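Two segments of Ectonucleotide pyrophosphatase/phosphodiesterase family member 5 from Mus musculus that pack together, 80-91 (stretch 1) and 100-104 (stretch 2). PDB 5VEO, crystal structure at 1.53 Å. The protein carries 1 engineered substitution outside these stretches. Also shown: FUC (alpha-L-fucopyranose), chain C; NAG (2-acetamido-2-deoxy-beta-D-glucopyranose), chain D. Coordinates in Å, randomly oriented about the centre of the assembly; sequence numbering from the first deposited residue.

Stretch 1 80-91: DMFDPILNKSFS
Stretch 2 100-104: SKFWE

Stretch 1 is an antiparallel β-hairpin. Strands 80-83 and 88-91 are paired by M81 N to F90 O (2.9 Å), F90 N to M81 O (3.0 Å), D83 N to K88 O (2.9 Å) and K88 N to D83 O (3.2 Å). Between them, P84 to L86 adopt helical phi/psi, and N87 closes the turn at 48/55, a left-handed conformation that asparagine tolerates well. D83 (chi1 t) secures the turn: its OD2 accepts from I85 N at 2.8 Å and, more linearly, from L86 N at 3.0 Å. At the open end, S91 OG (chi1 t) donates to D80 OD2 (chi1 m) at 2.8 Å.

Stretch 2 is compact. S100 to F102 have helical phi/psi, and W103 N bonds S100 O at 2.9 Å. It lies against one side of the hairpin, with L86 CA 8.5 Å from K101 CA and F90 CA 7.6 Å from F102 CA. No hydrogen bond crosses the interface, which buries 389 Å² and rests mainly on apolar and aromatic packing, with backbone carbonyls also touching the F102 ring.

F102 is the centrepiece. It points its CA-to-CB bond toward the hairpin, and with chi1 -85° (m) and chi2 -78° its ring makes the contacts with M81, D83, K88, S89 and F90. Of these, M81, D83, K88 and F90 all direct CA-to-CB toward stretch 2. F90 CB sits over one ring face, 3.6 Å from the F102 centroid and 7° off the normal, a CH-pi contact. F90 takes chi1 172° (t) and chi2 113°, bringing its CD1 to 3.7 Å from F102 CG; the two rings are oblique, with centroids 5.2 Å apart and planes at 54°. M81, extended at chi2 (m, t, m), brings CE to 3.7 Å from F102 CD1, its flexible thioether suiting an aromatic neighbour. D83 CB lies 3.9 Å from F102 CE1, so this acidic residue offers its methylene to the ring while its OD2 serves the turn and OD1 is bonded elsewhere in the structure. K88 O approaches the ring edge, 3.3 Å from F102 CZ, where the partly positive C-H periphery suits a carbonyl.

W103 (chi1 m, chi2 85°) starts sideways, but its indole comes nearer, placing NE1 3.8 Å from F90 CE1 at the edge of the F90 ring. L86 (m, t) sets CD1 3.8 Å from K101 CB, using lysine's aliphatic base while the end of K101 leads away; K101 takes chi1 -71° (m), chi2 -127° (between wells), chi3 160° (t) and chi4 -116° (between wells). K88 (m, m, t, t) likewise turns its end away.

S89 points CA-to-CB away from stretch 2; S89 OG (chi1 m) lies 2.6 Å from FUC O4 in a hydrogen bond, and S89 N donates to FUC O3 at 2.9 Å. N87 ND2 is bonded to NAG C1 at 1.4 Å.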

# COMPACT_ATOMS: atom_id res chain seq x y z
N ASP A 80 -7.20 -4.04 9.22
CA ASP A 80 -8.20 -4.43 10.21
C ASP A 80 -8.19 -3.37 11.29
O ASP A 80 -7.15 -3.11 11.90
CB ASP A 80 -7.89 -5.81 10.81
CG ASP A 80 -8.08 -6.91 9.80
OD1 ASP A 80 -7.10 -7.27 9.13
OD2 ASP A 80 -9.22 -7.40 9.67
N MET A 81 -9.35 -2.74 11.49
CA MET A 81 -9.46 -1.60 12.38
C MET A 81 -10.73 -1.70 13.21
O MET A 81 -11.70 -2.38 12.84
CB MET A 81 -9.55 -0.27 11.63
CG MET A 81 -8.36 0.08 10.81
SD MET A 81 -8.62 1.67 10.00
CE MET A 81 -9.53 1.20 8.54
N PHE A 82 -10.73 -0.97 14.31
CA PHE A 82 -11.93 -0.75 15.10
C PHE A 82 -11.99 0.73 15.44
O PHE A 82 -11.03 1.28 16.00
CB PHE A 82 -11.94 -1.59 16.38
CG PHE A 82 -13.08 -1.26 17.31
CD1 PHE A 82 -14.39 -1.47 16.92
CD2 PHE A 82 -12.84 -0.71 18.55
CE1 PHE A 82 -15.46 -1.16 17.77
CE2 PHE A 82 -13.92 -0.37 19.40
CZ PHE A 82 -15.20 -0.62 19.00
N ASP A 83 -13.10 1.36 15.09
CA ASP A 83 -13.30 2.77 15.40
C ASP A 83 -14.23 2.86 16.61
O ASP A 83 -15.41 2.47 16.51
CB ASP A 83 -13.89 3.52 14.20
CG ASP A 83 -14.01 5.01 14.45
OD1 ASP A 83 -13.64 5.80 13.56
OD2 ASP A 83 -14.49 5.39 15.54
N PRO A 84 -13.73 3.31 17.76
CA PRO A 84 -14.54 3.27 18.99
C PRO A 84 -15.61 4.34 19.04
O PRO A 84 -16.54 4.23 19.86
CB PRO A 84 -13.48 3.48 20.07
CG PRO A 84 -12.46 4.35 19.40
CD PRO A 84 -12.37 3.80 18.01
N ILE A 85 -15.50 5.37 18.20
CA ILE A 85 -16.53 6.40 18.13
C ILE A 85 -17.70 5.92 17.28
O ILE A 85 -18.86 6.08 17.66
CB ILE A 85 -15.93 7.71 17.57
CG1 ILE A 85 -14.72 8.17 18.40
CG2 ILE A 85 -17.01 8.77 17.46
CD1 ILE A 85 -14.92 8.18 19.89
N LEU A 86 -17.40 5.32 16.13
CA LEU A 86 -18.42 4.69 15.31
C LEU A 86 -18.95 3.40 15.91
O LEU A 86 -20.04 2.96 15.54
CB LEU A 86 -17.85 4.39 13.92
CG LEU A 86 -17.29 5.56 13.12
CD1 LEU A 86 -16.73 5.06 11.80
CD2 LEU A 86 -18.37 6.59 12.89
N ASN A 87 -18.18 2.78 16.80
CA ASN A 87 -18.38 1.40 17.23
C ASN A 87 -18.57 0.48 16.02
O ASN A 87 -19.53 -0.29 15.91
CB ASN A 87 -19.55 1.26 18.20
CG ASN A 87 -19.69 -0.14 18.71
OD1 ASN A 87 -18.68 -0.87 18.84
ND2 ASN A 87 -20.92 -0.56 19.00
N LYS A 88 -17.60 0.54 15.11
CA LYS A 88 -17.63 -0.26 13.89
C LYS A 88 -16.25 -0.81 13.60
O LYS A 88 -15.25 -0.12 13.80
CB LYS A 88 -18.06 0.57 12.69
CG LYS A 88 -19.51 1.05 12.73
CD LYS A 88 -20.49 -0.10 12.59
CE LYS A 88 -21.91 0.44 12.49
NZ LYS A 88 -22.94 -0.54 12.92
N SER A 89 -16.22 -2.03 13.10
CA SER A 89 -15.03 -2.68 12.59
C SER A 89 -14.90 -2.53 11.07
O SER A 89 -15.89 -2.39 10.34
CB SER A 89 -15.05 -4.16 12.95
OG SER A 89 -14.89 -4.35 14.33
N PHE A 90 -13.66 -2.64 10.61
CA PHE A 90 -13.25 -2.64 9.21
C PHE A 90 -12.31 -3.83 9.07
O PHE A 90 -11.41 -4.00 9.91
CB PHE A 90 -12.57 -1.30 8.89
CG PHE A 90 -11.90 -1.18 7.54
CD1 PHE A 90 -12.43 -0.31 6.59
CD2 PHE A 90 -10.70 -1.81 7.25
CE1 PHE A 90 -11.81 -0.11 5.39
CE2 PHE A 90 -10.07 -1.62 6.03
CZ PHE A 90 -10.64 -0.77 5.08
N SER A 91 -12.54 -4.69 8.08
CA SER A 91 -11.73 -5.90 7.96
C SER A 91 -11.57 -6.30 6.50
O SER A 91 -12.53 -6.72 5.85
CB SER A 91 -12.32 -7.06 8.75
OG SER A 91 -11.60 -8.23 8.42
N SER A 100 -18.32 3.85 4.26
CA SER A 100 -17.73 5.10 3.79
C SER A 100 -17.04 5.88 4.89
O SER A 100 -16.05 6.58 4.63
CB SER A 100 -18.83 5.95 3.15
OG SER A 100 -19.49 5.24 2.12
N LYS A 101 -17.55 5.81 6.12
CA LYS A 101 -16.98 6.62 7.19
C LYS A 101 -15.54 6.25 7.51
O LYS A 101 -14.80 7.08 8.06
CB LYS A 101 -17.85 6.49 8.44
CG LYS A 101 -19.20 7.21 8.31
CD LYS A 101 -19.42 8.17 9.47
CE LYS A 101 -20.48 9.26 9.18
NZ LYS A 101 -19.86 10.63 9.17
N PHE A 102 -15.10 5.03 7.18
CA PHE A 102 -13.70 4.70 7.39
C PHE A 102 -12.76 5.45 6.45
O PHE A 102 -11.57 5.52 6.74
CB PHE A 102 -13.48 3.19 7.27
CG PHE A 102 -13.75 2.48 8.55
CD1 PHE A 102 -12.82 2.49 9.57
CD2 PHE A 102 -14.95 1.84 8.76
CE1 PHE A 102 -13.07 1.85 10.77
CE2 PHE A 102 -15.22 1.20 9.96
CZ PHE A 102 -14.29 1.21 10.97
N TRP A 103 -13.28 5.98 5.35
CA TRP A 103 -12.49 6.62 4.29
C TRP A 103 -12.57 8.14 4.31
O TRP A 103 -11.74 8.80 3.66
CB TRP A 103 -12.99 6.11 2.93
CG TRP A 103 -12.85 4.64 2.78
CD1 TRP A 103 -13.72 3.67 3.21
CD2 TRP A 103 -11.74 3.95 2.20
NE1 TRP A 103 -13.22 2.42 2.92
CE2 TRP A 103 -12.00 2.57 2.31
CE3 TRP A 103 -10.55 4.38 1.61
CZ2 TRP A 103 -11.12 1.62 1.81
CZ3 TRP A 103 -9.67 3.43 1.13
CH2 TRP A 103 -9.96 2.07 1.23
N GLU A 104 -13.55 8.72 4.98
CA GLU A 104 -13.91 10.10 4.75
C GLU A 104 -13.13 11.10 5.60
O GLU A 104 -13.44 12.30 5.57
CB GLU A 104 -15.42 10.24 4.93
CG GLU A 104 -16.14 9.61 3.74
CD GLU A 104 -17.63 9.55 3.86
OE1 GLU A 104 -18.18 9.52 5.00
OE2 GLU A 104 -18.27 9.53 2.80
C1 FUC C . -20.58 -5.37 15.96
C2 FUC C . -19.98 -5.11 14.58
C3 FUC C . -19.20 -3.83 14.59
C4 FUC C . -18.13 -3.90 15.67
C5 FUC C . -18.79 -4.17 17.02
C6 FUC C . -17.79 -4.42 18.13
O2 FUC C . -20.97 -5.05 13.61
O3 FUC C . -18.58 -3.66 13.32
O4 FUC C . -17.20 -4.95 15.34
O5 FUC C . -19.61 -5.34 16.97
C1 NAG D . -21.19 -1.89 19.44
C2 NAG D . -22.20 -1.98 20.57
C3 NAG D . -22.46 -3.43 20.94
C4 NAG D . -22.81 -4.25 19.71
C5 NAG D . -21.84 -4.01 18.55
C6 NAG D . -22.37 -4.60 17.27
C7 NAG D . -22.23 -0.05 22.08
C8 NAG D . -21.59 0.60 23.27
N2 NAG D . -21.72 -1.23 21.72
O3 NAG D . -23.54 -3.51 21.87
O4 NAG D . -22.71 -5.64 20.00
O5 NAG D . -21.68 -2.61 18.31
O6 NAG D . -21.53 -4.31 16.16
O7 NAG D . -23.16 0.48 21.47